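Local coordinates for glutathione S-transferase (Bombyx mori, PDB 4E8H), which binds glutathione and, like other members of its family, probably catalyses the conjugation of this tripeptide to electrophilic substrates as a homodimer, at residues 20-25 and 30-35; 50-53 and 59-62; 134-139 and 175-180. All blocks are in the same frame, centred on the assembly; numbering follows the deposited sequence.

Contact 1. Residues 20-25 and 30-35; sequences AVMMTA and LDLHLI
Apolar packing between A25 and L32 lies at the heart of the contact of helix 20-25 with residues 30-35. The methyl CB of A25 points at the strand and sits 3.7 Å from L32 CD1, with L32 CG and the other branch, CD2, only slightly farther off, so that the leucine fork spreads over one methyl group. L32 CD1 also reaches past A25 to the preceding helical turn, approaching V21 CG1 at 4.4 Å.

A second apolar patch lies farther along the strand. M22 starts off to one side, but its chain bends at the sulfur (chi3 83°), which sets CE against both branches of L34: CE lies 3.8 Å from L34 CD1 and 4.0 Å from L34 CD2. This pair is nearer the surface than the alanine-leucine packing.

The polar part is a single backbone bond, L30 N to A25 O, 2.8 Å long and nearly straight at 172°. It ties the last turn of the helix to the chain that leads into the strand, while L30 CB stays 4.4 Å from A25 CB.

The axes of helix 20-25 and strand 32-35 come within 10.6 Å at their closest. Their directions are nearly antiparallel, at 159°. Strand 32-36 pairs in parallel with strand 7-11, which completes the beta-alpha-beta crossover of strand 7-11, helix 16-27 and strand 32-36 with which the thioredoxin-like domain of glutathione transferases begins.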
loop_
_atom_site.group_PDB
_atom_site.type_symbol
_atom_site.label_atom_id
_atom_site.label_comp_id
_atom_site.label_asym_id
_atom_site.label_seq_id
_atom_site.Cartn_x
_atom_site.Cartn_y
_atom_site.Cartn_z
ATOM N N ALA B 20 5.950 -4.836 -12.780
ATOM C CA ALA B 20 6.640 -3.850 -11.945
ATOM C C ALA B 20 7.873 -4.460 -11.276
ATOM O O ALA B 20 8.936 -3.835 -11.234
ATOM C CB ALA B 20 5.690 -3.269 -10.902
ATOM N N VAL B 21 7.726 -5.682 -10.765
ATOM C CA VAL B 21 8.839 -6.398 -10.142
ATOM C C VAL B 21 9.945 -6.699 -11.159
ATOM O O VAL B 21 11.123 -6.458 -10.884
ATOM C CB VAL B 21 8.380 -7.711 -9.446
ATOM C CG1 VAL B 21 9.581 -8.519 -8.958
ATOM C CG2 VAL B 21 7.444 -7.406 -8.284
ATOM N N MET B 22 9.555 -7.206 -12.329
ATOM C CA MET B 22 10.509 -7.625 -13.362
ATOM C C MET B 22 11.379 -6.473 -13.866
ATOM O O MET B 22 12.578 -6.650 -14.077
ATOM C CB MET B 22 9.788 -8.311 -14.531
ATOM C CG MET B 22 9.232 -9.691 -14.191
ATOM S SD MET B 22 7.945 -10.248 -15.329
ATOM C CE MET B 22 8.932 -10.908 -16.667
ATOM N N MET B 23 10.774 -5.302 -14.049
ATOM C CA MET B 23 11.517 -4.110 -14.456
ATOM C C MET B 23 12.411 -3.573 -13.335
ATOM O O MET B 23 13.498 -3.066 -13.605
ATOM C CB MET B 23 10.578 -3.011 -14.965
ATOM C CG MET B 23 10.010 -3.268 -16.360
ATOM S SD MET B 23 9.137 -1.852 -17.072
ATOM C CE MET B 23 7.728 -1.705 -15.976
ATOM N N THR B 24 11.957 -3.684 -12.086
ATOM C CA THR B 24 12.776 -3.277 -10.940
ATOM C C THR B 24 14.040 -4.132 -10.854
ATOM O O THR B 24 15.132 -3.607 -10.631
ATOM C CB THR B 24 11.996 -3.337 -9.606
ATOM O OG1 THR B 24 10.859 -2.472 -9.683
ATOM C CG2 THR B 24 12.873 -2.890 -8.436
ATOM N N ALA B 25 13.883 -5.441 -11.048
ATOM C CA ALA B 25 15.009 -6.377 -11.043
ATOM C C ALA B 25 16.014 -6.107 -12.165
ATOM O O ALA B 25 17.222 -6.260 -11.965
ATOM C CB ALA B 25 14.508 -7.810 -11.114
ATOM N N LEU B 30 19.569 -7.750 -11.534
ATOM C CA LEU B 30 19.385 -9.059 -10.921
ATOM C C LEU B 30 18.668 -9.956 -11.919
ATOM O O LEU B 30 17.624 -9.574 -12.453
ATOM C CB LEU B 30 18.545 -8.943 -9.642
ATOM C CG LEU B 30 19.019 -8.028 -8.506
ATOM C CD1 LEU B 30 17.880 -7.728 -7.539
ATOM C CD2 LEU B 30 20.200 -8.637 -7.765
ATOM N N ASP B 31 19.220 -11.136 -12.187
ATOM C CA ASP B 31 18.502 -12.094 -13.018
ATOM C C ASP B 31 17.463 -12.807 -12.178
ATOM O O ASP B 31 17.752 -13.284 -11.076
ATOM C CB ASP B 31 19.427 -13.112 -13.694
ATOM C CG ASP B 31 18.693 -13.973 -14.729
ATOM O OD1 ASP B 31 19.013 -15.170 -14.863
ATOM O OD2 ASP B 31 17.783 -13.454 -15.408
ATOM N N LEU B 32 16.246 -12.853 -12.698
ATOM C CA LEU B 32 15.186 -13.604 -12.065
ATOM C C LEU B 32 15.002 -14.895 -12.829
ATOM O O LEU B 32 15.003 -14.904 -14.065
ATOM C CB LEU B 32 13.876 -12.811 -12.049
ATOM C CG LEU B 32 13.802 -11.490 -11.274
ATOM C CD1 LEU B 32 12.405 -10.897 -11.389
ATOM C CD2 LEU B 32 14.190 -11.655 -9.806
ATOM N N HIS B 33 14.874 -15.989 -12.091
ATOM C CA HIS B 33 14.426 -17.232 -12.683
ATOM C C HIS B 33 12.908 -17.256 -12.606
ATOM O O HIS B 33 12.314 -17.466 -11.542
ATOM C CB HIS B 33 15.108 -18.437 -12.029
ATOM C CG HIS B 33 16.506 -18.660 -12.521
ATOM N ND1 HIS B 33 17.188 -19.844 -12.335
ATOM C CD2 HIS B 33 17.339 -17.854 -13.221
ATOM C CE1 HIS B 33 18.388 -19.749 -12.881
ATOM N NE2 HIS B 33 18.504 -18.552 -13.428
ATOM N N LEU B 34 12.301 -16.986 -13.757
ATOM C CA LEU B 34 10.863 -16.809 -13.879
ATOM C C LEU B 34 10.172 -18.161 -13.958
ATOM O O LEU B 34 10.581 -19.034 -14.728
ATOM C CB LEU B 34 10.538 -15.967 -15.117
ATOM C CG LEU B 34 11.206 -14.591 -15.250
ATOM C CD1 LEU B 34 11.111 -14.077 -16.680
ATOM C CD2 LEU B 34 10.618 -13.578 -14.268
ATOM N N ILE B 35 9.135 -18.330 -13.144
ATOM C CA ILE B 35 8.361 -19.565 -13.129
ATOM C C ILE B 35 6.904 -19.255 -13.450
ATOM O O ILE B 35 6.185 -18.674 -12.631
ATOM C CB ILE B 35 8.472 -20.312 -11.771
ATOM C CG1 ILE B 35 9.943 -20.525 -11.390
ATOM C CG2 ILE B 35 7.719 -21.647 -11.825
ATOM C CD1 ILE B 35 10.175 -20.826 -9.917
#

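Contact 2. Residues 50-53 and 59-62; sequences LKMN and PTMD
The side chains of N53 and T60 meet through an amide-to-hydroxyl hydrogen bond, N53 ND2 to T60 OG1, 2.8 Å long with an angle of 154° at the hydrogen. N53 is the first residue to leave helix 47-52, and its side chain carries the amide across to the strand. The hydroxyl lies close to the amide plane, 10° out of it, and is thus met by an N-H pointing along that plane.

T60 divides its two branches between different partners. With chi1 at -63°, OG1 lies beside the backbone N and turns to the asparagine, whereas CG2 extends anti to that N and faces the methionine. The M52 chain is extended as far as its sulfur and bends there, bringing CE to 4.0 Å from T60 CG2, tip to tip.

Further bonds hold both polar ends: T60 OG1 also bonds to the carbonyl of T57, while N53 ND2 reaches T57 OG1 and N53 OD1 takes the backbone N-H of Q55. The chemistry therefore implies a buried polar network that fixes the amide's rotation and ties the helix end and the strand to the turn carrying the glutathione-binding residues H56 and I58, consistent with a turn held in place next to the site, just ahead of the cis-peptide-linked P59, which touches the ligand.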
loop_
_atom_site.group_PDB
_atom_site.type_symbol
_atom_site.label_atom_id
_atom_site.label_comp_id
_atom_site.label_asym_id
_atom_site.label_seq_id
_atom_site.Cartn_x
_atom_site.Cartn_y
_atom_site.Cartn_z
ATOM N N LEU B 50 0.293 -22.982 -1.632
ATOM C CA LEU B 50 -0.393 -22.436 -0.461
ATOM C C LEU B 50 0.499 -22.425 0.781
ATOM O O LEU B 50 0.442 -21.488 1.581
ATOM C CB LEU B 50 -1.705 -23.183 -0.197
ATOM C CG LEU B 50 -2.831 -22.959 -1.215
ATOM C CD1 LEU B 50 -3.909 -24.025 -1.075
ATOM C CD2 LEU B 50 -3.436 -21.564 -1.084
ATOM N N LYS B 51 1.324 -23.463 0.927
ATOM C CA LYS B 51 2.342 -23.515 1.980
ATOM C C LYS B 51 3.319 -22.343 1.843
ATOM O O LYS B 51 3.652 -21.683 2.831
ATOM C CB LYS B 51 3.096 -24.851 1.941
ATOM C CG LYS B 51 4.235 -24.966 2.956
ATOM C CD LYS B 51 4.782 -26.386 3.031
ATOM C CE LYS B 51 5.834 -26.506 4.124
ATOM N NZ LYS B 51 6.331 -27.902 4.284
ATOM N N MET B 52 3.764 -22.095 0.612
ATOM C CA MET B 52 4.653 -20.978 0.308
ATOM C C MET B 52 3.952 -19.630 0.524
ATOM O O MET B 52 4.465 -18.766 1.239
ATOM C CB MET B 52 5.186 -21.105 -1.126
ATOM C CG MET B 52 6.092 -19.963 -1.572
ATOM S SD MET B 52 6.762 -20.150 -3.236
ATOM C CE MET B 52 5.272 -20.076 -4.228
ATOM N N ASN B 53 2.778 -19.467 -0.082
ATOM C CA ASN B 53 2.019 -18.221 -0.008
ATOM C C ASN B 53 0.542 -18.531 0.231
ATOM O O ASN B 53 -0.181 -18.858 -0.717
ATOM C CB ASN B 53 2.222 -17.408 -1.301
ATOM C CG ASN B 53 1.425 -16.101 -1.329
ATOM O OD1 ASN B 53 0.671 -15.781 -0.410
ATOM N ND2 ASN B 53 1.599 -15.341 -2.404
ATOM N N PRO B 59 2.677 -11.599 -8.105
ATOM C CA PRO B 59 3.972 -12.266 -7.998
ATOM C C PRO B 59 4.269 -12.771 -6.591
ATOM O O PRO B 59 3.851 -12.160 -5.605
ATOM C CB PRO B 59 4.963 -11.160 -8.370
ATOM C CG PRO B 59 4.299 -9.909 -7.934
ATOM C CD PRO B 59 2.824 -10.132 -8.154
ATOM N N THR B 60 4.970 -13.896 -6.518
ATOM C CA THR B 60 5.557 -14.368 -5.274
ATOM C C THR B 60 7.047 -14.573 -5.525
ATOM O O THR B 60 7.445 -15.234 -6.490
ATOM C CB THR B 60 4.867 -15.653 -4.751
ATOM O OG1 THR B 60 3.494 -15.367 -4.451
ATOM C CG2 THR B 60 5.544 -16.169 -3.487
ATOM N N MET B 61 7.861 -13.971 -4.667
ATOM C CA MET B 61 9.308 -14.054 -4.778
ATOM C C MET B 61 9.867 -15.117 -3.836
ATOM O O MET B 61 9.434 -15.227 -2.687
ATOM C CB MET B 61 9.929 -12.694 -4.456
ATOM C CG MET B 61 11.442 -12.660 -4.552
ATOM S SD MET B 61 12.187 -11.398 -3.507
ATOM C CE MET B 61 12.048 -12.168 -1.892
ATOM N N ASP B 62 10.824 -15.898 -4.340
ATOM C CA ASP B 62 11.625 -16.800 -3.511
ATOM C C ASP B 62 13.109 -16.466 -3.679
ATOM O O ASP B 62 13.759 -16.914 -4.632
ATOM C CB ASP B 62 11.339 -18.273 -3.851
ATOM C CG ASP B 62 12.236 -19.256 -3.085
ATOM O OD1 ASP B 62 13.046 -18.838 -2.226
ATOM O OD2 ASP B 62 12.128 -20.469 -3.353
#

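Contact 3. Residues 134-139 and 175-180; sequences DKFDEA and FGYDFS
The phenol of Y177 and the carboxylate of D137 form the polar link between helix 134-139 and residues 175-180. Y177 OH donates to D137 OD1 at 2.6 Å, a short bond. The hydroxyl comes in from above the carboxylate, 59° out of its plane, while OD1 itself lies at the edge of the phenol ring; the two flat groups are turned 65° against each other. On the aspartate, CG lies beside the backbone N (chi1 -60°), an orientation that swings OD1 round from the flank of the helix to the tyrosine.

These two segments belong to the all-helical C-terminal domain characteristic of glutathione transferases, where residues 175-180 connect helix 160-174 to helix 183-196. G176 closes the first of these helices with a Schellman motif, its positive phi ending the helix just ahead of the tyrosine.

Apolar contact is slighter. F136 CD2 approaches Y177 CE1 at 4.4 Å, the tyrosine carbon lying at the edge of the phenylalanine ring, near its plane. I172 of helix 160-174 touches both side chains.

Within the connecting segment, D178 OD1 makes an Asx turn with S180 N at 3.0 Å and also accepts from S180 OG at 2.7 Å, so one carboxylate oxygen grips both the backbone and the side chain of the serine.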
loop_
_atom_site.group_PDB
_atom_site.type_symbol
_atom_site.label_atom_id
_atom_site.label_comp_id
_atom_site.label_asym_id
_atom_site.label_seq_id
_atom_site.Cartn_x
_atom_site.Cartn_y
_atom_site.Cartn_z
ATOM N N ASP B 134 -14.766 8.196 -14.125
ATOM C CA ASP B 134 -14.640 9.470 -13.408
ATOM C C ASP B 134 -13.687 9.371 -12.218
ATOM O O ASP B 134 -12.848 10.252 -12.018
ATOM C CB ASP B 134 -16.008 9.978 -12.942
ATOM C CG ASP B 134 -16.851 10.535 -14.076
ATOM O OD1 ASP B 134 -16.344 10.661 -15.211
ATOM O OD2 ASP B 134 -18.036 10.841 -13.827
ATOM N N LYS B 135 -13.821 8.297 -11.438
ATOM C CA LYS B 135 -12.932 8.037 -10.302
ATOM C C LYS B 135 -11.481 7.869 -10.738
ATOM O O LYS B 135 -10.579 8.436 -10.119
ATOM C CB LYS B 135 -13.383 6.801 -9.514
ATOM C CG LYS B 135 -14.787 6.893 -8.918
ATOM C CD LYS B 135 -14.972 8.116 -8.017
ATOM C CE LYS B 135 -14.460 7.871 -6.604
ATOM N NZ LYS B 135 -15.103 8.835 -5.632
ATOM N N PHE B 136 -11.263 7.092 -11.797
ATOM C CA PHE B 136 -9.921 6.888 -12.333
ATOM C C PHE B 136 -9.321 8.191 -12.862
ATOM O O PHE B 136 -8.164 8.507 -12.577
ATOM C CB PHE B 136 -9.908 5.809 -13.423
ATOM C CG PHE B 136 -8.534 5.515 -13.960
ATOM C CD1 PHE B 136 -7.571 4.923 -13.146
ATOM C CD2 PHE B 136 -8.196 5.839 -15.271
ATOM C CE1 PHE B 136 -6.292 4.655 -13.630
ATOM C CE2 PHE B 136 -6.919 5.570 -15.767
ATOM C CZ PHE B 136 -5.966 4.977 -14.943
ATOM N N ASP B 137 -10.120 8.938 -13.623
ATOM C CA ASP B 137 -9.720 10.232 -14.184
ATOM C C ASP B 137 -9.307 11.227 -13.100
ATOM O O ASP B 137 -8.368 12.005 -13.289
ATOM C CB ASP B 137 -10.861 10.833 -15.016
ATOM C CG ASP B 137 -11.282 9.948 -16.183
ATOM O OD1 ASP B 137 -10.488 9.092 -16.625
ATOM O OD2 ASP B 137 -12.424 10.118 -16.662
ATOM N N GLU B 138 -10.021 11.198 -11.974
ATOM C CA GLU B 138 -9.710 12.029 -10.811
ATOM C C GLU B 138 -8.307 11.724 -10.285
ATOM O O GLU B 138 -7.560 12.637 -9.928
ATOM C CB GLU B 138 -10.756 11.822 -9.705
ATOM C CG GLU B 138 -10.605 12.758 -8.499
ATOM C CD GLU B 138 -11.524 12.404 -7.333
ATOM O OE1 GLU B 138 -11.777 11.202 -7.098
ATOM O OE2 GLU B 138 -11.981 13.336 -6.640
ATOM N N ALA B 139 -7.962 10.436 -10.250
ATOM C CA ALA B 139 -6.641 9.982 -9.814
ATOM C C ALA B 139 -5.535 10.380 -10.793
ATOM O O ALA B 139 -4.416 10.687 -10.373
ATOM C CB ALA B 139 -6.644 8.474 -9.594
ATOM N N PHE B 175 -4.712 0.446 -24.145
ATOM C CA PHE B 175 -6.176 0.334 -24.212
ATOM C C PHE B 175 -6.820 1.488 -24.986
ATOM O O PHE B 175 -8.035 1.497 -25.204
ATOM C CB PHE B 175 -6.806 0.248 -22.812
ATOM C CG PHE B 175 -6.322 -0.910 -21.969
ATOM C CD1 PHE B 175 -5.636 -1.991 -22.527
ATOM C CD2 PHE B 175 -6.590 -0.926 -20.602
ATOM C CE1 PHE B 175 -5.200 -3.050 -21.730
ATOM C CE2 PHE B 175 -6.164 -1.981 -19.799
ATOM C CZ PHE B 175 -5.470 -3.045 -20.363
ATOM N N GLY B 176 -6.003 2.461 -25.386
ATOM C CA GLY B 176 -6.473 3.586 -26.190
ATOM C C GLY B 176 -6.843 4.839 -25.416
ATOM O O GLY B 176 -7.498 5.732 -25.962
ATOM N N TYR B 177 -6.444 4.908 -24.148
ATOM C CA TYR B 177 -6.621 6.127 -23.366
ATOM C C TYR B 177 -5.626 7.166 -23.875
ATOM O O TYR B 177 -4.431 6.884 -23.998
ATOM C CB TYR B 177 -6.403 5.863 -21.871
ATOM C CG TYR B 177 -7.002 6.908 -20.945
ATOM C CD1 TYR B 177 -8.090 6.600 -20.128
ATOM C CD2 TYR B 177 -6.475 8.200 -20.878
ATOM C CE1 TYR B 177 -8.642 7.553 -19.272
ATOM C CE2 TYR B 177 -7.022 9.158 -20.032
ATOM C CZ TYR B 177 -8.103 8.828 -19.232
ATOM O OH TYR B 177 -8.638 9.775 -18.392
ATOM N N ASP B 178 -6.133 8.355 -24.193
ATOM C CA ASP B 178 -5.304 9.481 -24.614
ATOM C C ASP B 178 -5.200 10.453 -23.445
ATOM O O ASP B 178 -6.164 11.138 -23.107
ATOM C CB ASP B 178 -5.917 10.164 -25.848
ATOM C CG ASP B 178 -5.065 11.316 -26.390
ATOM O OD1 ASP B 178 -4.027 11.669 -25.787
ATOM O OD2 ASP B 178 -5.446 11.877 -27.438
ATOM N N PHE B 179 -4.029 10.496 -22.821
ATOM C CA PHE B 179 -3.802 11.356 -21.663
ATOM C C PHE B 179 -2.853 12.506 -21.998
ATOM O O PHE B 179 -2.303 13.144 -21.097
ATOM C CB PHE B 179 -3.254 10.532 -20.490
ATOM C CG PHE B 179 -2.162 9.574 -20.881
ATOM C CD1 PHE B 179 -0.848 10.013 -21.024
ATOM C CD2 PHE B 179 -2.448 8.233 -21.113
ATOM C CE1 PHE B 179 0.164 9.131 -21.393
ATOM C CE2 PHE B 179 -1.443 7.342 -21.481
ATOM C CZ PHE B 179 -0.135 7.794 -21.623
ATOM N N SER B 180 -2.670 12.775 -23.291
ATOM C CA SER B 180 -1.728 13.807 -23.731
ATOM C C SER B 180 -2.044 15.205 -23.180
ATOM O O SER B 180 -1.140 16.033 -23.043
ATOM C CB SER B 180 -1.589 13.827 -25.259
ATOM O OG SER B 180 -2.827 14.097 -25.890
#

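Overall arrangement
Contacts 1 and 2 follow one another along the N-terminal thioredoxin-like domain and converge on the same mixed sheet, their centres 15 Å apart; V21 CG2 of the first packs on P59 CG of the second at 4.0 Å. Contact 3 belongs to the helical domain on the other side of the chain's centre, its nearest atoms about 14 Å from contact 1 and about 16 Å from contact 2. Chemistry changes with place. Contact 1 is mainly aliphatic and runs from the buried A25 out to the exposed L34, contact 2 is largely buried yet relies on polar side chains beside the glutathione site, and the partly buried contact 3 rests on a carboxylate acceptor and aromatic rings.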